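Local coordinates for putative major capsid protein (Cafeteriavirus-dependent mavirus, PDB 6G44) that forms the protein shell of the virophage mavirus, probably assembling as trimers of subunits with a double jelly-roll fold, at residues Asn400-Val404 with Lys416-Phe420; Gln375-Tyr379 with Phe391-Ser395. One frame throughout, in Å; residues are numbered along the deposited sequence.

Contact 1. Residues Asn400-Val404 with Lys416-Phe420. With SO4 (sulfate ion), chain P.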
# COMPACT_ATOMS: atom_id res chain seq x y z
N ASN C 400 26.02 0.55 2.97
CA ASN C 400 26.30 1.20 4.26
C ASN C 400 27.62 1.97 4.23
O ASN C 400 28.53 1.74 5.04
CB ASN C 400 26.25 0.18 5.42
CG ASN C 400 27.32 -0.88 5.33
OD1 ASN C 400 27.82 -1.17 4.25
ND2 ASN C 400 27.63 -1.51 6.47
N GLY C 401 27.72 2.91 3.29
CA GLY C 401 28.96 3.63 3.04
C GLY C 401 29.51 4.42 4.20
O GLY C 401 30.71 4.50 4.34
N LEU C 402 28.65 4.99 5.05
CA LEU C 402 29.17 5.74 6.21
C LEU C 402 29.93 4.84 7.14
O LEU C 402 31.00 5.18 7.65
CB LEU C 402 28.07 6.37 7.02
CG LEU C 402 27.57 7.72 6.66
CD1 LEU C 402 26.40 8.00 7.58
CD2 LEU C 402 28.67 8.77 6.81
N THR C 403 29.35 3.66 7.38
CA THR C 403 29.92 2.70 8.29
C THR C 403 31.34 2.33 7.86
O THR C 403 32.23 2.22 8.70
CB THR C 403 28.97 1.48 8.44
OG1 THR C 403 27.71 1.93 8.97
CG2 THR C 403 29.54 0.44 9.35
N VAL C 404 31.55 2.20 6.55
CA VAL C 404 32.81 1.82 5.95
C VAL C 404 33.80 3.00 5.73
O VAL C 404 35.03 2.82 5.66
CB VAL C 404 32.54 1.10 4.60
CG1 VAL C 404 33.83 0.68 3.93
CG2 VAL C 404 31.62 -0.11 4.83
N LYS C 416 34.67 -6.67 6.52
CA LYS C 416 33.77 -7.48 7.37
C LYS C 416 32.44 -6.76 7.65
O LYS C 416 31.41 -7.41 7.78
CB LYS C 416 34.48 -7.82 8.69
CG LYS C 416 33.70 -8.71 9.65
CD LYS C 416 34.57 -9.20 10.83
CE LYS C 416 35.11 -8.07 11.70
NZ LYS C 416 34.06 -7.16 12.24
N GLU C 417 32.49 -5.44 7.74
CA GLU C 417 31.30 -4.64 8.06
C GLU C 417 30.51 -4.18 6.85
O GLU C 417 29.38 -3.72 7.02
CB GLU C 417 31.70 -3.45 8.91
CG GLU C 417 32.27 -3.91 10.26
CD GLU C 417 32.58 -2.79 11.23
OE1 GLU C 417 31.95 -1.72 11.12
OE2 GLU C 417 33.45 -3.01 12.11
N ALA C 418 31.06 -4.32 5.65
CA ALA C 418 30.38 -3.82 4.45
C ALA C 418 29.15 -4.68 4.14
O ALA C 418 29.17 -5.92 4.28
CB ALA C 418 31.32 -3.85 3.26
N ILE C 419 28.10 -3.99 3.72
CA ILE C 419 26.85 -4.60 3.28
C ILE C 419 26.56 -4.16 1.86
O ILE C 419 26.71 -2.98 1.54
CB ILE C 419 25.70 -4.19 4.20
CG1 ILE C 419 25.96 -4.72 5.61
CG2 ILE C 419 24.36 -4.75 3.69
CD1 ILE C 419 25.04 -4.20 6.66
N PHE C 420 26.12 -5.11 1.04
CA PHE C 420 25.81 -4.88 -0.38
C PHE C 420 24.38 -5.21 -0.71
O PHE C 420 23.72 -6.03 -0.04
CB PHE C 420 26.75 -5.68 -1.29
CG PHE C 420 28.18 -5.27 -1.14
CD1 PHE C 420 28.99 -5.84 -0.15
CD2 PHE C 420 28.72 -4.29 -1.96
CE1 PHE C 420 30.29 -5.42 0.02
CE2 PHE C 420 30.03 -3.87 -1.79
CZ PHE C 420 30.81 -4.43 -0.80
S SO4 P . 24.65 -0.36 8.88
O1 SO4 P . 25.90 -1.14 8.77
O2 SO4 P . 24.91 1.08 8.60
O3 SO4 P . 23.60 -0.86 7.94
O4 SO4 P . 24.17 -0.58 10.28

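Contact 2. Residues Gln375-Tyr379 with Phe391-Ser395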
# COMPACT_ATOMS: atom_id res chain seq x y z
N GLN C 375 23.28 0.69 -15.59
CA GLN C 375 22.61 -0.08 -14.54
C GLN C 375 21.22 0.46 -14.21
O GLN C 375 20.26 -0.33 -14.03
CB GLN C 375 23.48 -0.19 -13.29
CG GLN C 375 22.97 -1.22 -12.31
CD GLN C 375 23.95 -1.45 -11.18
OE1 GLN C 375 24.43 -0.52 -10.53
NE2 GLN C 375 24.21 -2.71 -10.92
N GLN C 376 21.06 1.77 -14.13
CA GLN C 376 19.75 2.37 -13.85
C GLN C 376 18.74 2.03 -14.95
O GLN C 376 17.60 1.70 -14.66
CB GLN C 376 19.86 3.88 -13.70
CG GLN C 376 18.56 4.52 -13.23
CD GLN C 376 18.17 4.13 -11.80
OE1 GLN C 376 17.00 3.82 -11.51
NE2 GLN C 376 19.12 4.14 -10.91
N GLN C 377 19.18 2.04 -16.21
CA GLN C 377 18.29 1.67 -17.30
C GLN C 377 17.97 0.20 -17.26
O GLN C 377 16.86 -0.20 -17.60
CB GLN C 377 18.90 2.05 -18.64
CG GLN C 377 19.01 3.55 -18.84
CD GLN C 377 19.94 3.92 -19.99
OE1 GLN C 377 21.11 3.54 -19.99
NE2 GLN C 377 19.42 4.65 -21.00
N LEU C 378 18.93 -0.64 -16.89
CA LEU C 378 18.65 -2.09 -16.72
C LEU C 378 17.60 -2.32 -15.62
O LEU C 378 16.74 -3.20 -15.75
CB LEU C 378 19.93 -2.85 -16.44
CG LEU C 378 20.93 -2.89 -17.62
CD1 LEU C 378 22.21 -3.54 -17.13
CD2 LEU C 378 20.37 -3.59 -18.84
N TYR C 379 17.69 -1.55 -14.55
CA TYR C 379 16.67 -1.59 -13.50
C TYR C 379 15.31 -1.19 -14.04
O TYR C 379 14.29 -1.83 -13.73
CB TYR C 379 17.10 -0.68 -12.35
CG TYR C 379 16.08 -0.52 -11.24
CD1 TYR C 379 15.80 -1.57 -10.39
CD2 TYR C 379 15.42 0.68 -11.02
CE1 TYR C 379 14.90 -1.42 -9.35
CE2 TYR C 379 14.52 0.83 -9.98
CZ TYR C 379 14.25 -0.24 -9.17
OH TYR C 379 13.36 -0.11 -8.11
N PHE C 391 16.10 -0.04 -6.01
CA PHE C 391 17.31 0.01 -6.82
C PHE C 391 18.57 -0.44 -6.06
O PHE C 391 19.42 -1.13 -6.63
CB PHE C 391 17.51 1.43 -7.39
CG PHE C 391 18.71 1.55 -8.29
CD1 PHE C 391 18.82 0.77 -9.45
CD2 PHE C 391 19.75 2.40 -7.97
CE1 PHE C 391 19.93 0.86 -10.29
CE2 PHE C 391 20.86 2.48 -8.80
CZ PHE C 391 20.94 1.73 -9.95
N SER C 392 18.68 -0.09 -4.78
CA SER C 392 19.85 -0.47 -3.95
C SER C 392 19.95 -1.98 -3.75
O SER C 392 21.04 -2.46 -3.45
CB SER C 392 19.84 0.24 -2.60
OG SER C 392 18.68 -0.04 -1.87
N CYS C 393 18.86 -2.72 -3.92
CA CYS C 393 18.92 -4.18 -3.93
C CYS C 393 19.46 -4.64 -5.27
O CYS C 393 20.52 -5.26 -5.33
CB CYS C 393 17.52 -4.71 -3.69
SG CYS C 393 17.31 -6.49 -3.94
N PHE C 394 18.74 -4.27 -6.33
CA PHE C 394 19.13 -4.60 -7.70
C PHE C 394 20.57 -4.31 -8.04
O PHE C 394 21.26 -5.10 -8.67
CB PHE C 394 18.21 -3.84 -8.67
CG PHE C 394 18.50 -4.08 -10.12
CD1 PHE C 394 19.44 -3.30 -10.80
CD2 PHE C 394 17.81 -5.06 -10.80
CE1 PHE C 394 19.70 -3.51 -12.13
CE2 PHE C 394 18.08 -5.28 -12.15
CZ PHE C 394 19.01 -4.50 -12.80
N SER C 395 21.06 -3.16 -7.58
CA SER C 395 22.36 -2.71 -8.04
C SER C 395 23.53 -3.51 -7.47
O SER C 395 24.61 -3.48 -8.05
CB SER C 395 22.60 -1.24 -7.71
OG SER C 395 22.75 -1.04 -6.32
O HOH W 1 26.31 -1.17 -8.23

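Contact 1. Residues Asn400-Val404 with Lys416-Phe420
The start of helix 401-405, with N400 just before it, comes close to an extended run leaving the end of helix 411-417: the CA atoms of N400 and I419 are 5.9 Å apart, and those of V404 and A418 6.3 Å. Both segments belong to the helical excursion between strands 366-369 and 425-428 in the C-terminal half of this double jelly-roll capsid protein. N400 occupies the N-cap position, yet its side chain makes no capping bond. It turns instead to the other segment, where its amide serves as donor and acceptor at once: ND2 of N400 donates to O of E417 at 2.9 Å, and OD1 of N400 accepts from N of I419, also at 2.9 Å. The planar amide thus spans A418 and satisfies two backbone groups, the carbonyl of E417 and the amide of I419, a task well suited to asparagine. Beside it the contact is apolar, with CG2 of V404 4.1 Å from CB of A418, whose small side chain lets the helix approach. CG2 of T403 lies 3.7 Å from OE1 of E417.

A sulfate, probably from the crystallisation liquor, sits beside this junction, against N400 and T403. K155 also binds it, as do K93 and T167 of a second subunit, which places the site at a subunit interface; Y184 of that subunit bonds to N of G401. Within the contact, OG1 of T403 donates to O2 of the sulfate at 2.9 Å, while ND2 of N400 donates to its O1, likewise at 2.9 Å.

Contact 2. Residues Gln375-Tyr379 with Phe391-Ser395
Y379 offers its ring face to the edge of F391, with centroids 5.2 Å apart and planes at 65°, and turns its own edge to the face of F394, with centroids 5.5 Å apart and planes at 62°. These two T-shaped pairs make an aromatic cluster between consecutive helices. CH-pi contacts reinforce it: CB of F391 lies 4.1 Å from the Y379 ring centroid, and CA of Y379 lies 4.0 Å from that of F394. Tyrosine suits this place because its ring packs among the phenylalanines while its hydroxyl bonds to O of K389.

Two glutamines flank the cluster, combining flexible methylenes with polar tips. NE2 of Q376 lies over one face of the F391 ring, 3.2 Å from its CZ. At the far end, Q375 reaches across the gap between the helices, so that its NE2 donates to O of S395 at 3.0 Å, besides bonding to O of I356. A water donates to both OE1 of Q375 (3.0 Å) and O of S395 (2.9 Å), closing a second link between these residues.

L378 extends the apolar side, its CB 4.1 Å from CZ of F394. These two side chains both rest on I426 of strand 425-428, and L378 also touches L359 of strand 355-363. Helices 375-384 and 391-394 are thereby packed together against strands of the C-terminal jelly roll, while Q376 and F391 face a second subunit.

How the contacts relate
Following the chain from strand 366-369, contact 2 comes first, closing a loop through the 11 residues between its segments. Residues 396-399 separate the two contacts, and contact 1 opens at N400, just before helix 401-405; it closes after another 11 residues, and the chain proceeds to strand 425-428. The two loops are therefore in series, neither enclosing nor crossing the other. The centres of contacts 1 and 2 are 19 Å apart. Contact 2 joins helices 375-384 and 391-394, which rest on strands 355-363 and 425-428; contact 1, farther from the chain's centre, ties the start of helix 401-405 to the run leaving helix 411-417. Both touch the second subunit.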